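Local structure of Myo-inositol phosphohydrolase (Mitsuokella multacida, 4WU3) at residues 363-377 with 569-581. The protein probably removes phosphate groups from myo-inositol phosphates such as phytate, as a phosphatase of the protein tyrosine phosphatase-like phytase family. The protein carries 2 engineered substitutions. Sequence-based numbering, arbitrary orientation.
Sequences FRTDVNVKKTGKGFT and SRQYLLGGNYVAY
Arg364 lies flat on Tyr572, guanidinium and ring planes 10° apart with Arg364 CZ 4.2 Å from the Tyr572 ring centroid, a cation-pi stack over the Schellman motif that ends helix 564-573 in this PTP-like phytase fold. Its NE and NH2 both grip Tyr572 O side-on, in the guanidinium plane; the same oxygen takes Gly575 N, so one helix-end carbonyl serves three donors. The bend at chi3 (92°) helps to lay the guanidinium over the ring. Arg364 NH1 meets Asp366 OD2 in a salt bridge at 3.0 Å, which further limits rotation of the group. An alanine here is likely to strip one face of Tyr572 of its cover and leave Asp366 without its charged mate.

Tyr572 is buried and held on both faces. Thr372 CG2 sits over the face opposite Arg364, 4.2 Å from the Tyr572 centroid, while Asn368 N gives the phenol OH a nearly straight bond (173°). A separate point of close packing is Phe363, which lays a ring face against Leu573, Phe363 CD1 to Leu573 CB at 3.5 Å, and Leu574 CG meets that ring at its edge.

The side lined by Lys370, Lys371 and Lys374 is looser: all three are exposed, and Lys374 NZ pairs with Glu604. Here water 1 joins Lys371 O to Tyr578 N, and water 2 joins Lys374 N to Ala580 O. Tyr581, edge-on to Lys370 O and Thr372 O, also packs edge-to-face with Tyr596 of the inositol phosphate pocket, its side chain about 6 Å from the bound inositol tetrakisphosphate. Tyr578 OH donates to Lys374 O, a carbonyl of the type II turn from Gly373 to Phe376, at 2.6 Å, from above the carbonyl plane.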
loop_
_atom_site.group_PDB
_atom_site.type_symbol
_atom_site.label_atom_id
_atom_site.label_comp_id
_atom_site.label_asym_id
_atom_site.label_seq_id
_atom_site.Cartn_x
_atom_site.Cartn_y
_atom_site.Cartn_z
ATOM N N PHE A 363 -12.314 -38.558 -33.655
ATOM C CA PHE A 363 -11.326 -37.602 -33.167
ATOM C C PHE A 363 -11.458 -36.285 -33.928
ATOM O O PHE A 363 -11.846 -36.264 -35.103
ATOM C CB PHE A 363 -9.908 -38.152 -33.336
ATOM C CG PHE A 363 -9.556 -39.248 -32.367
ATOM C CD1 PHE A 363 -10.310 -39.461 -31.225
ATOM C CD2 PHE A 363 -8.442 -40.038 -32.580
ATOM C CE1 PHE A 363 -9.968 -40.457 -30.330
ATOM C CE2 PHE A 363 -8.100 -41.034 -31.687
ATOM C CZ PHE A 363 -8.863 -41.243 -30.562
ATOM N N ARG A 364 -11.120 -35.187 -33.261
ATOM C CA ARG A 364 -11.166 -33.868 -33.879
ATOM C C ARG A 364 -10.039 -33.679 -34.894
ATOM O O ARG A 364 -9.013 -34.345 -34.830
ATOM C CB ARG A 364 -11.055 -32.782 -32.810
ATOM C CG ARG A 364 -9.687 -32.692 -32.163
ATOM C CD ARG A 364 -9.532 -31.353 -31.472
ATOM N NE ARG A 364 -9.945 -31.421 -30.083
ATOM C CZ ARG A 364 -10.378 -30.387 -29.373
ATOM N NH1 ARG A 364 -10.500 -29.198 -29.903
ATOM N NH2 ARG A 364 -10.708 -30.545 -28.122
ATOM N N THR A 365 -10.230 -32.744 -35.818
ATOM C CA THR A 365 -9.210 -32.444 -36.820
ATOM C C THR A 365 -8.549 -31.091 -36.583
ATOM O O THR A 365 -7.696 -30.673 -37.367
ATOM C CB THR A 365 -9.816 -32.423 -38.228
ATOM O OG1 THR A 365 -10.835 -31.423 -38.283
ATOM C CG2 THR A 365 -10.412 -33.775 -38.565
ATOM N N ASP A 366 -8.934 -30.416 -35.502
ATOM C CA ASP A 366 -8.408 -29.092 -35.191
ATOM C C ASP A 366 -7.438 -29.116 -34.007
ATOM O O ASP A 366 -7.437 -28.202 -33.179
ATOM C CB ASP A 366 -9.560 -28.128 -34.905
ATOM C CG ASP A 366 -10.452 -28.598 -33.753
ATOM O OD1 ASP A 366 -11.215 -29.570 -33.921
ATOM O OD2 ASP A 366 -10.396 -27.980 -32.677
ATOM N N VAL A 367 -6.594 -30.144 -33.955
ATOM C CA VAL A 367 -5.619 -30.303 -32.879
ATOM C C VAL A 367 -4.700 -29.088 -32.751
ATOM O O VAL A 367 -4.135 -28.615 -33.736
ATOM C CB VAL A 367 -4.746 -31.559 -33.090
ATOM C CG1 VAL A 367 -3.648 -31.640 -32.035
ATOM C CG2 VAL A 367 -5.600 -32.818 -33.063
ATOM N N ASN A 368 -4.570 -28.581 -31.530
ATOM C CA ASN A 368 -3.624 -27.509 -31.223
ATOM C C ASN A 368 -2.668 -27.988 -30.145
ATOM O O ASN A 368 -3.019 -28.012 -28.971
ATOM C CB ASN A 368 -4.367 -26.258 -30.748
ATOM C CG ASN A 368 -3.443 -25.067 -30.540
ATOM O OD1 ASN A 368 -2.217 -25.203 -30.513
ATOM N ND2 ASN A 368 -4.034 -23.888 -30.378
ATOM N N VAL A 369 -1.467 -28.384 -30.552
ATOM C CA VAL A 369 -0.500 -28.981 -29.637
ATOM C C VAL A 369 -0.169 -28.042 -28.488
ATOM O O VAL A 369 0.204 -28.491 -27.405
ATOM C CB VAL A 369 0.808 -29.373 -30.356
ATOM C CG1 VAL A 369 1.830 -29.912 -29.363
ATOM C CG2 VAL A 369 0.526 -30.407 -31.434
ATOM N N LYS A 370 -0.315 -26.741 -28.711
ATOM C CA LYS A 370 0.031 -25.774 -27.674
ATOM C C LYS A 370 -0.999 -25.732 -26.549
ATOM O O LYS A 370 -0.725 -25.202 -25.478
ATOM C CB LYS A 370 0.252 -24.397 -28.287
ATOM C CG LYS A 370 1.572 -24.325 -29.036
ATOM C CD LYS A 370 1.821 -22.956 -29.631
ATOM C CE LYS A 370 0.981 -22.745 -30.874
ATOM N NZ LYS A 370 1.259 -21.416 -31.486
ATOM N N LYS A 371 -2.161 -26.333 -26.784
ATOM C CA LYS A 371 -3.188 -26.447 -25.758
ATOM C C LYS A 371 -3.279 -27.855 -25.186
ATOM O O LYS A 371 -4.256 -28.196 -24.501
ATOM C CB LYS A 371 -4.543 -26.013 -26.313
ATOM C CG LYS A 371 -4.624 -24.515 -26.521
ATOM C CD LYS A 371 -5.923 -24.096 -27.178
ATOM C CE LYS A 371 -5.989 -22.580 -27.268
ATOM N NZ LYS A 371 -7.147 -22.125 -28.076
ATOM N N THR A 372 -2.261 -28.667 -25.464
ATOM C CA THR A 372 -2.175 -30.008 -24.896
ATOM C C THR A 372 -1.248 -29.939 -23.676
ATOM O O THR A 372 -1.396 -29.041 -22.847
ATOM C CB THR A 372 -1.716 -31.069 -25.934
ATOM O OG1 THR A 372 -0.396 -30.778 -26.407
ATOM C CG2 THR A 372 -2.662 -31.094 -27.130
ATOM N N GLY A 373 -0.308 -30.869 -23.554
ATOM C CA GLY A 373 0.571 -30.915 -22.391
ATOM C C GLY A 373 1.333 -32.221 -22.303
ATOM O O GLY A 373 1.486 -32.927 -23.305
ATOM N N LYS A 374 1.810 -32.543 -21.102
ATOM C CA LYS A 374 2.623 -33.733 -20.874
ATOM C C LYS A 374 1.893 -35.015 -21.283
ATOM O O LYS A 374 0.772 -35.274 -20.847
ATOM C CB LYS A 374 3.033 -33.812 -19.397
ATOM C CG LYS A 374 3.892 -35.020 -19.041
ATOM C CD LYS A 374 4.237 -35.062 -17.555
ATOM C CE LYS A 374 5.125 -36.257 -17.223
ATOM N NZ LYS A 374 5.320 -36.431 -15.756
ATOM N N GLY A 375 2.544 -35.812 -22.126
ATOM C CA GLY A 375 2.027 -37.124 -22.513
ATOM C C GLY A 375 1.174 -37.107 -23.774
ATOM O O GLY A 375 0.677 -38.143 -24.208
ATOM N N PHE A 376 0.984 -35.936 -24.364
ATOM C CA PHE A 376 0.071 -35.841 -25.496
ATOM C C PHE A 376 0.566 -36.593 -26.721
ATOM O O PHE A 376 1.688 -36.384 -27.188
ATOM C CB PHE A 376 -0.199 -34.394 -25.905
ATOM C CG PHE A 376 -0.950 -34.285 -27.204
ATOM C CD1 PHE A 376 -2.295 -34.598 -27.264
ATOM C CD2 PHE A 376 -0.295 -33.926 -28.374
ATOM C CE1 PHE A 376 -2.985 -34.530 -28.455
ATOM C CE2 PHE A 376 -0.981 -33.852 -29.573
ATOM C CZ PHE A 376 -2.331 -34.155 -29.613
ATOM N N THR A 377 -0.294 -37.452 -27.250
ATOM C CA THR A 377 -0.041 -38.077 -28.533
ATOM C C THR A 377 -1.240 -37.921 -29.450
ATOM O O THR A 377 -2.382 -37.976 -29.007
ATOM C CB THR A 377 0.292 -39.573 -28.409
ATOM O OG1 THR A 377 0.368 -40.127 -29.722
ATOM C CG2 THR A 377 -0.772 -40.318 -27.619
ATOM N N SER A 569 -5.001 -37.737 -23.958
ATOM C CA SER A 569 -4.967 -37.457 -25.380
ATOM C C SER A 569 -6.292 -37.810 -26.074
ATOM O O SER A 569 -6.841 -37.006 -26.824
ATOM C CB SER A 569 -3.792 -38.189 -26.021
ATOM O OG SER A 569 -2.562 -37.733 -25.463
ATOM N N ARG A 570 -6.840 -38.988 -25.817
ATOM C CA ARG A 570 -8.076 -39.329 -26.486
ATOM C C ARG A 570 -9.258 -38.506 -25.973
ATOM O O ARG A 570 -10.111 -38.096 -26.767
ATOM C CB ARG A 570 -8.356 -40.827 -26.418
ATOM C CG ARG A 570 -8.669 -41.387 -25.046
ATOM C CD ARG A 570 -8.352 -42.868 -25.053
ATOM N NE ARG A 570 -9.079 -43.606 -24.035
ATOM C CZ ARG A 570 -9.043 -44.923 -23.925
ATOM N NH1 ARG A 570 -9.722 -45.531 -22.987
ATOM N NH2 ARG A 570 -8.332 -45.646 -24.756
ATOM N N GLN A 571 -9.305 -38.221 -24.669
ATOM C CA GLN A 571 -10.366 -37.343 -24.143
ATOM C C GLN A 571 -10.277 -35.938 -24.775
ATOM O O GLN A 571 -11.301 -35.288 -25.017
ATOM C CB GLN A 571 -10.332 -37.268 -22.612
ATOM C CG GLN A 571 -10.717 -38.561 -21.899
ATOM C CD GLN A 571 -12.035 -39.139 -22.379
ATOM O OE1 GLN A 571 -12.968 -38.413 -22.729
ATOM N NE2 GLN A 571 -12.114 -40.455 -22.402
ATOM N N TYR A 572 -9.058 -35.484 -25.049
ATOM C CA TYR A 572 -8.859 -34.232 -25.768
ATOM C C TYR A 572 -9.316 -34.397 -27.207
ATOM O O TYR A 572 -10.103 -33.588 -27.720
ATOM C CB TYR A 572 -7.387 -33.779 -25.736
ATOM C CG TYR A 572 -7.093 -32.627 -26.677
ATOM C CD1 TYR A 572 -7.443 -31.337 -26.345
ATOM C CD2 TYR A 572 -6.484 -32.840 -27.905
ATOM C CE1 TYR A 572 -7.196 -30.282 -27.199
ATOM C CE2 TYR A 572 -6.221 -31.787 -28.767
ATOM C CZ TYR A 572 -6.584 -30.505 -28.407
ATOM O OH TYR A 572 -6.333 -29.432 -29.247
ATOM N N LEU A 573 -8.840 -35.457 -27.853
ATOM C CA LEU A 573 -9.134 -35.670 -29.261
ATOM C C LEU A 573 -10.623 -35.813 -29.492
ATOM O O LEU A 573 -11.132 -35.406 -30.525
ATOM C CB LEU A 573 -8.389 -36.885 -29.795
ATOM C CG LEU A 573 -6.884 -36.638 -29.913
ATOM C CD1 LEU A 573 -6.151 -37.910 -30.274
ATOM C CD2 LEU A 573 -6.601 -35.556 -30.941
ATOM N N LEU A 574 -11.331 -36.375 -28.521
ATOM C CA LEU A 574 -12.760 -36.600 -28.692
ATOM C C LEU A 574 -13.569 -35.329 -28.502
ATOM O O LEU A 574 -14.768 -35.326 -28.753
ATOM C CB LEU A 574 -13.255 -37.686 -27.742
ATOM C CG LEU A 574 -12.760 -39.073 -28.141
ATOM C CD1 LEU A 574 -12.812 -40.055 -26.983
ATOM C CD2 LEU A 574 -13.569 -39.579 -29.320
ATOM N N GLY A 575 -12.916 -34.252 -28.059
ATOM C CA GLY A 575 -13.568 -32.950 -27.941
ATOM C C GLY A 575 -13.527 -32.285 -26.571
ATOM O O GLY A 575 -14.103 -31.206 -26.392
ATOM N N GLY A 576 -12.856 -32.917 -25.605
ATOM C CA GLY A 576 -12.604 -32.289 -24.314
ATOM C C GLY A 576 -11.438 -31.324 -24.437
ATOM O O GLY A 576 -10.926 -31.086 -25.534
ATOM N N ASN A 577 -11.017 -30.737 -23.322
ATOM C CA ASN A 577 -9.743 -30.039 -23.313
ATOM C C ASN A 577 -8.697 -31.033 -22.856
ATOM O O ASN A 577 -9.009 -32.226 -22.726
ATOM C CB ASN A 577 -9.769 -28.762 -22.464
ATOM C CG ASN A 577 -9.993 -29.015 -20.984
ATOM O OD1 ASN A 577 -9.864 -30.134 -20.495
ATOM N ND2 ASN A 577 -10.332 -27.954 -20.259
ATOM N N TYR A 578 -7.462 -30.572 -22.652
ATOM C CA TYR A 578 -6.405 -31.425 -22.121
ATOM C C TYR A 578 -6.280 -31.140 -20.630
ATOM O O TYR A 578 -5.937 -30.018 -20.242
ATOM C CB TYR A 578 -5.075 -31.146 -22.825
ATOM C CG TYR A 578 -4.072 -32.271 -22.680
ATOM C CD1 TYR A 578 -4.206 -33.436 -23.424
ATOM C CD2 TYR A 578 -2.999 -32.173 -21.800
ATOM C CE1 TYR A 578 -3.305 -34.471 -23.294
ATOM C CE2 TYR A 578 -2.092 -33.208 -21.664
ATOM C CZ TYR A 578 -2.251 -34.351 -22.416
ATOM O OH TYR A 578 -1.366 -35.392 -22.299
ATOM N N VAL A 579 -6.544 -32.149 -19.799
ATOM C CA VAL A 579 -6.667 -31.925 -18.368
ATOM C C VAL A 579 -5.370 -31.416 -17.757
ATOM O O VAL A 579 -5.405 -30.728 -16.747
ATOM C CB VAL A 579 -7.079 -33.198 -17.611
ATOM C CG1 VAL A 579 -7.168 -32.924 -16.110
ATOM C CG2 VAL A 579 -8.400 -33.732 -18.135
ATOM N N ALA A 580 -4.232 -31.770 -18.355
ATOM C CA ALA A 580 -2.928 -31.448 -17.761
ATOM C C ALA A 580 -2.292 -30.226 -18.412
ATOM O O ALA A 580 -1.089 -30.008 -18.298
ATOM C CB ALA A 580 -1.979 -32.644 -17.823
ATOM N N TYR A 581 -3.115 -29.416 -19.067
ATOM C CA TYR A 581 -2.645 -28.159 -19.631
ATOM C C TYR A 581 -2.047 -27.273 -18.546
ATOM O O TYR A 581 -2.601 -27.142 -17.447
ATOM C CB TYR A 581 -3.789 -27.419 -20.332
ATOM C CG TYR A 581 -3.417 -26.024 -20.812
ATOM C CD1 TYR A 581 -2.637 -25.840 -21.944
ATOM C CD2 TYR A 581 -3.844 -24.895 -20.121
ATOM C CE1 TYR A 581 -2.293 -24.567 -22.373
ATOM C CE2 TYR A 581 -3.510 -23.625 -20.545
ATOM C CZ TYR A 581 -2.737 -23.464 -21.669
ATOM O OH TYR A 581 -2.413 -22.197 -22.078
HETATM O O HOH W 1 -6.794 -27.768 -23.478
HETATM O O HOH W 2 1.612 -30.711 -18.928
#